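Local coordinates for CELL WALL surface anchor family protein (Streptococcus pneumoniae, PDB 3ZGH) that probably acts as a pneumococcal surface adhesin, its basic MSCRAMM-fold domain here binding human keratin 10, at residues S85-M96 with G135-N145. Sequence-based numbering, arbitrary orientation.
Sequences SIYNSGTSTQTM and GYTWGNGAQMN
The indole of W138 packs against S89 and M96. S89 lays CB over one face, 3.3 Å above the plane and offset toward the rim, while the M96 side chain, bent at chi2 and chi3, runs at about a right angle to that of W138. That bend brings CE of M96 to 3.7 Å from CH2 of W138 and puts SD 5.1 Å from the centroid of the W138 six-membered ring, above its face, a long Met-aromatic contact. M96 CG presses on T137 CG2 at 3.4 Å, tighter than usual for two carbons. The backbone secures this end, M96 N donating to Y136 O at 2.9 Å. Strand 136-138 is an outermost strand of the large antiparallel sheet of this MSCRAMM domain, and W138 also meets Y62 of strand 57-65 and W159 of strand 154-162. Further along, where the backbones diverge, two waters bridge the segments: one links N88 OD1, W138 NE1 and A142 N, the other N88 OD1, S89 OG and A142 O, while N88 ND2 bonds S157. Beyond them the chains rejoin as antiparallel strands 85-87 and 143-145, with I86 and M144 a hydrogen-bonded pair. With chi1 at -166°, buried S85 turns OG away from its backbone N and toward Q143, donating to OE1 at 2.7 Å. Toward solvent the fit is looser: Y87 and Q143, both partly exposed, lie side by side, ring and amide planes 72° apart.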
ATOM      1  N   SER A  85      -5.151  11.915 -11.283  1.00 33.92           N
ATOM      2  CA  SER A  85      -4.238  10.828 -10.967  1.00 34.35           C
ATOM      3  C   SER A  85      -3.727  10.878  -9.537  1.00 30.64           C
ATOM      4  O   SER A  85      -3.464  11.979  -9.013  1.00 31.53           O
ATOM      5  CB  SER A  85      -3.033  10.866 -11.926  1.00 41.05           C
ATOM      6  OG  SER A  85      -2.318   9.641 -11.824  1.00 43.52           O
ATOM      7  N   ILE A  86      -3.555   9.704  -8.929  1.00 26.53           N
ATOM      8  CA  ILE A  86      -3.033   9.623  -7.553  1.00 29.46           C
ATOM      9  C   ILE A  86      -1.789   8.728  -7.424  1.00 29.60           C
ATOM     10  O   ILE A  86      -1.628   7.785  -8.192  1.00 29.19           O
ATOM     11  CB  ILE A  86      -4.097   9.094  -6.565  1.00 28.89           C
ATOM     12  CG1 ILE A  86      -4.621   7.735  -7.011  1.00 29.19           C
ATOM     13  CG2 ILE A  86      -5.263  10.089  -6.429  1.00 30.16           C
ATOM     14  CD1 ILE A  86      -5.408   7.008  -5.920  1.00 28.61           C
ATOM     15  N   TYR A  87      -0.920   9.053  -6.461  1.00 30.32           N
ATOM     16  CA  TYR A  87       0.193   8.178  -6.041  1.00 29.98           C
ATOM     17  C   TYR A  87      -0.241   7.340  -4.838  1.00 30.47           C
ATOM     18  O   TYR A  87      -1.116   7.769  -4.080  1.00 31.47           O
ATOM     19  CB  TYR A  87       1.379   9.016  -5.593  1.00 29.37           C
ATOM     20  CG  TYR A  87       2.063   9.831  -6.669  1.00 33.01           C
ATOM     21  CD1 TYR A  87       2.510   9.239  -7.846  1.00 34.08           C
ATOM     22  CD2 TYR A  87       2.310  11.186  -6.482  1.00 34.56           C
ATOM     23  CE1 TYR A  87       3.180   9.978  -8.804  1.00 36.30           C
ATOM     24  CE2 TYR A  87       2.963  11.931  -7.430  1.00 38.08           C
ATOM     25  CZ  TYR A  87       3.392  11.327  -8.594  1.00 39.28           C
ATOM     26  OH  TYR A  87       4.052  12.077  -9.538  1.00 43.87           O
ATOM     27  N   ASN A  88       0.372   6.160  -4.632  1.00 29.37           N
ATOM     28  CA  ASN A  88       0.158   5.386  -3.398  1.00 26.74           C
ATOM     29  C   ASN A  88       1.400   5.430  -2.478  1.00 29.00           C
ATOM     30  O   ASN A  88       1.483   4.693  -1.498  1.00 30.05           O
ATOM     31  CB  ASN A  88      -0.192   3.928  -3.709  1.00 27.09           C
ATOM     32  CG  ASN A  88       0.986   3.144  -4.305  1.00 29.17           C
ATOM     33  OD1 ASN A  88       1.964   3.742  -4.808  1.00 30.79           O
ATOM     34  ND2 ASN A  88       0.867   1.804  -4.307  1.00 27.02           N
ATOM     35  N   SER A  89       2.379   6.273  -2.793  1.00 32.00           N
ATOM     36  CA  SER A  89       3.551   6.354  -1.935  1.00 35.60           C
ATOM     37  C   SER A  89       4.015   7.781  -1.826  1.00 37.81           C
ATOM     38  O   SER A  89       3.882   8.539  -2.775  1.00 35.97           O
ATOM     39  CB  SER A  89       4.689   5.477  -2.458  1.00 39.52           C
ATOM     40  OG  SER A  89       4.990   5.819  -3.791  1.00 43.73           O
ATOM     41  N   GLY A  90       4.534   8.158  -0.665  1.00 43.73           N
ATOM     42  CA  GLY A  90       5.086   9.498  -0.513  1.00 51.78           C
ATOM     43  C   GLY A  90       6.519   9.625  -1.026  1.00 61.14           C
ATOM     44  O   GLY A  90       7.157   8.646  -1.392  1.00 64.85           O
ATOM     45  N   THR A  91       7.044  10.837  -1.078  1.00 63.17           N
ATOM     46  CA  THR A  91       8.468  10.990  -1.358  1.00 68.59           C
ATOM     47  C   THR A  91       9.263  10.628  -0.097  1.00 59.25           C
ATOM     48  O   THR A  91       8.912   9.724   0.660  1.00 44.90           O
ATOM     49  CB  THR A  91       8.783  12.434  -1.734  1.00 86.03           C
ATOM     50  OG1 THR A  91       8.570  13.285  -0.598  1.00 86.99           O
ATOM     51  CG2 THR A  91       7.897  12.891  -2.893  1.00 98.54           C
ATOM     52  N   SER A  92      10.321  11.363   0.179  1.00 82.24           N
ATOM     53  CA  SER A  92      10.737  11.450   1.564  1.00 95.54           C
ATOM     54  C   SER A  92       9.851  12.523   2.224  1.00 95.32           C
ATOM     55  O   SER A  92      10.289  13.296   3.082  1.00 99.98           O
ATOM     56  CB  SER A  92      12.226  11.710   1.662  1.00104.98           C
ATOM     57  OG  SER A  92      12.915  10.568   1.178  1.00106.26           O
ATOM     58  N   THR A  93       8.600  12.558   1.749  1.00 84.48           N
ATOM     59  CA  THR A  93       7.459  13.188   2.406  1.00 80.84           C
ATOM     60  C   THR A  93       7.005  12.406   3.641  1.00 72.41           C
ATOM     61  O   THR A  93       6.428  12.974   4.578  1.00 75.05           O
ATOM     62  CB  THR A  93       6.260  13.250   1.433  1.00 76.50           C
ATOM     63  OG1 THR A  93       6.191  14.559   0.839  1.00 91.17           O
ATOM     64  CG2 THR A  93       4.939  12.918   2.142  1.00 62.32           C
ATOM     65  N   GLN A  94       7.236  11.096   3.634  1.00 63.90           N
ATOM     66  CA  GLN A  94       7.014  10.316   4.840  1.00 60.46           C
ATOM     67  C   GLN A  94       7.568   8.908   4.717  1.00 50.35           C
ATOM     68  O   GLN A  94       7.445   8.258   3.675  1.00 45.55           O
ATOM     69  CB  GLN A  94       5.515  10.234   5.193  1.00 68.33           C
ATOM     70  CG  GLN A  94       4.729   9.252   4.343  1.00 70.67           C
ATOM     71  CD  GLN A  94       3.319   9.003   4.870  1.00 70.27           C
ATOM     72  OE1 GLN A  94       2.685   9.895   5.455  1.00 70.69           O
ATOM     73  NE2 GLN A  94       2.822   7.771   4.669  1.00 72.82           N
ATOM     74  N   THR A  95       8.161   8.441   5.799  1.00 46.18           N
ATOM     75  CA  THR A  95       8.488   7.031   5.928  1.00 43.01           C
ATOM     76  C   THR A  95       7.236   6.195   5.725  1.00 39.72           C
ATOM     77  O   THR A  95       6.210   6.487   6.316  1.00 41.27           O
ATOM     78  CB  THR A  95       9.064   6.757   7.303  1.00 46.57           C
ATOM     79  OG1 THR A  95      10.235   7.558   7.467  1.00 50.26           O
ATOM     80  CG2 THR A  95       9.421   5.264   7.447  1.00 47.47           C
ATOM     81  N   MET A  96       7.304   5.164   4.884  1.00 36.25           N
ATOM     82  CA  MET A  96       6.171   4.265   4.688  1.00 36.19           C
ATOM     83  C   MET A  96       6.254   3.023   5.581  1.00 32.72           C
ATOM     84  O   MET A  96       5.236   2.422   5.891  1.00 30.40           O
ATOM     85  CB  MET A  96       6.121   3.738   3.248  1.00 45.14           C
ATOM     86  CG  MET A  96       6.098   4.786   2.165  1.00 55.99           C
ATOM     87  SD  MET A  96       4.477   5.458   1.787  1.00 39.06           S
ATOM     88  CE  MET A  96       3.443   3.996   1.480  1.00 35.58           C
ATOM     89  N   GLY A 135      13.157   4.288   8.877  1.00 62.26           N
ATOM     90  CA  GLY A 135      12.604   3.240   8.042  1.00 51.57           C
ATOM     91  C   GLY A 135      12.865   3.480   6.567  1.00 46.94           C
ATOM     92  O   GLY A 135      13.926   3.976   6.191  1.00 49.48           O
ATOM     93  N   TYR A 136      11.884   3.126   5.742  1.00 40.43           N
ATOM     94  CA  TYR A 136      12.044   3.071   4.293  1.00 38.86           C
ATOM     95  C   TYR A 136      10.918   3.830   3.576  1.00 38.81           C
ATOM     96  O   TYR A 136       9.772   3.898   4.070  1.00 37.68           O
ATOM     97  CB  TYR A 136      12.004   1.602   3.822  1.00 36.99           C
ATOM     98  CG  TYR A 136      13.117   0.728   4.348  1.00 41.28           C
ATOM     99  CD1 TYR A 136      14.285   0.538   3.615  1.00 44.44           C
ATOM    100  CD2 TYR A 136      13.006   0.102   5.572  1.00 42.89           C
ATOM    101  CE1 TYR A 136      15.324  -0.238   4.094  1.00 49.48           C
ATOM    102  CE2 TYR A 136      14.042  -0.700   6.067  1.00 48.63           C
ATOM    103  CZ  TYR A 136      15.197  -0.859   5.320  1.00 52.14           C
ATOM    104  OH  TYR A 136      16.224  -1.650   5.795  1.00 58.03           O
ATOM    105  N   THR A 137      11.230   4.358   2.397  1.00 40.80           N
ATOM    106  CA  THR A 137      10.197   4.723   1.423  1.00 46.99           C
ATOM    107  C   THR A 137      10.646   4.183   0.078  1.00 44.16           C
ATOM    108  O   THR A 137      11.718   3.593  -0.029  1.00 43.76           O
ATOM    109  CB  THR A 137      10.030   6.253   1.268  1.00 63.51           C
ATOM    110  OG1 THR A 137      10.231   6.898   2.526  1.00 71.44           O
ATOM    111  CG2 THR A 137       8.642   6.603   0.754  1.00 64.97           C
ATOM    112  N   TRP A 138       9.846   4.386  -0.958  1.00 43.82           N
ATOM    113  CA  TRP A 138      10.303   4.069  -2.290  1.00 45.66           C
ATOM    114  C   TRP A 138       9.998   5.188  -3.281  1.00 52.53           C
ATOM    115  O   TRP A 138       9.151   6.048  -3.024  1.00 50.02           O
ATOM    116  CB  TRP A 138       9.748   2.720  -2.745  1.00 42.31           C
ATOM    117  CG  TRP A 138       8.236   2.613  -2.921  1.00 42.25           C
ATOM    118  CD1 TRP A 138       7.510   2.910  -4.048  1.00 42.97           C
ATOM    119  CD2 TRP A 138       7.287   2.126  -1.959  1.00 39.47           C
ATOM    120  NE1 TRP A 138       6.172   2.632  -3.839  1.00 39.79           N
ATOM    121  CE2 TRP A 138       6.018   2.154  -2.559  1.00 38.83           C
ATOM    122  CE3 TRP A 138       7.401   1.661  -0.638  1.00 38.71           C
ATOM    123  CZ2 TRP A 138       4.866   1.753  -1.891  1.00 38.60           C
ATOM    124  CZ3 TRP A 138       6.265   1.261   0.024  1.00 37.12           C
ATOM    125  CH2 TRP A 138       5.013   1.300  -0.597  1.00 37.90           C
ATOM    126  N   GLY A 139      10.736   5.182  -4.391  1.00 66.84           N
ATOM    127  CA  GLY A 139      10.600   6.184  -5.440  1.00 75.94           C
ATOM    128  C   GLY A 139      10.252   5.560  -6.787  1.00 78.23           C
ATOM    129  O   GLY A 139       9.908   4.379  -6.866  1.00 78.07           O
ATOM    130  N   ASN A 140      10.343   6.346  -7.857  1.00 75.23           N
ATOM    131  CA  ASN A 140       9.752   5.932  -9.121  1.00 72.70           C
ATOM    132  C   ASN A 140       8.348   5.407  -8.815  1.00 61.83           C
ATOM    133  O   ASN A 140       7.966   4.318  -9.266  1.00 53.10           O
ATOM    134  CB  ASN A 140      10.597   4.842  -9.797  1.00 77.68           C
ATOM    135  CG  ASN A 140      11.830   5.402 -10.512  1.00 82.77           C
ATOM    136  OD1 ASN A 140      11.835   6.548 -10.966  1.00 86.81           O
ATOM    137  ND2 ASN A 140      12.873   4.581 -10.624  1.00 83.21           N
ATOM    138  N   GLY A 141       7.598   6.181  -8.026  1.00 66.17           N
ATOM    139  CA  GLY A 141       6.296   5.738  -7.531  1.00 62.20           C
ATOM    140  C   GLY A 141       5.282   5.744  -8.661  1.00 55.50           C
ATOM    141  O   GLY A 141       5.254   6.661  -9.498  1.00 50.68           O
ATOM    142  N   ALA A 142       4.469   4.700  -8.694  1.00 49.70           N
ATOM    143  CA  ALA A 142       3.498   4.529  -9.766  1.00 44.16           C
ATOM    144  C   ALA A 142       2.251   5.364  -9.485  1.00 37.45           C
ATOM    145  O   ALA A 142       2.053   5.843  -8.353  1.00 33.94           O
ATOM    146  CB  ALA A 142       3.127   3.041  -9.886  1.00 42.24           C
ATOM    147  N   GLN A 143       1.381   5.489 -10.477  1.00 33.97           N
ATOM    148  CA  GLN A 143       0.141   6.237 -10.252  1.00 31.87           C
ATOM    149  C   GLN A 143      -1.066   5.580 -10.923  1.00 31.69           C
ATOM    150  O   GLN A 143      -0.911   4.803 -11.858  1.00 32.90           O
ATOM    151  CB  GLN A 143       0.303   7.691 -10.740  1.00 32.15           C
ATOM    152  CG  GLN A 143       0.651   7.851 -12.208  1.00 31.84           C
ATOM    153  CD  GLN A 143       1.002   9.311 -12.554  1.00 36.31           C
ATOM    154  OE1 GLN A 143       0.120  10.125 -12.805  1.00 36.50           O
ATOM    155  NE2 GLN A 143       2.286   9.635 -12.531  1.00 40.69           N
ATOM    156  N   MET A 144      -2.261   5.917 -10.460  1.00 29.17           N
ATOM    157  CA  MET A 144      -3.470   5.424 -11.095  1.00 29.35           C
ATOM    158  C   MET A 144      -4.317   6.574 -11.592  1.00 29.63           C
ATOM    159  O   MET A 144      -4.719   7.455 -10.810  1.00 29.07           O
ATOM    160  CB  MET A 144      -4.290   4.585 -10.120  1.00 30.45           C
ATOM    161  CG  MET A 144      -5.644   4.181 -10.711  1.00 32.38           C
ATOM    162  SD  MET A 144      -6.455   2.842  -9.819  1.00 35.37           S
ATOM    163  CE  MET A 144      -6.842   3.620  -8.251  1.00 28.40           C
ATOM    164  N   ASN A 145      -4.574   6.577 -12.897  1.00 29.38           N
ATOM    165  CA  ASN A 145      -5.426   7.590 -13.505  1.00 31.32           C
ATOM    166  C   ASN A 145      -6.909   7.361 -13.141  1.00 30.47           C
ATOM    167  O   ASN A 145      -7.329   6.238 -12.869  1.00 29.97           O
ATOM    168  CB  ASN A 145      -5.287   7.584 -15.031  1.00 30.44           C
ATOM    169  CG  ASN A 145      -3.915   8.087 -15.517  1.00 40.32           C
ATOM    170  OD1 ASN A 145      -3.103   8.628 -14.757  1.00 44.64           O
ATOM    171  ND2 ASN A 145      -3.674   7.933 -16.800  1.00 40.24           N
TER
HETATM  172  O   HOH W   1       4.236   2.874  -6.013  1.00 29.79           O
HETATM  173  O   HOH W   2       3.230   6.306  -5.973  1.00 33.70           O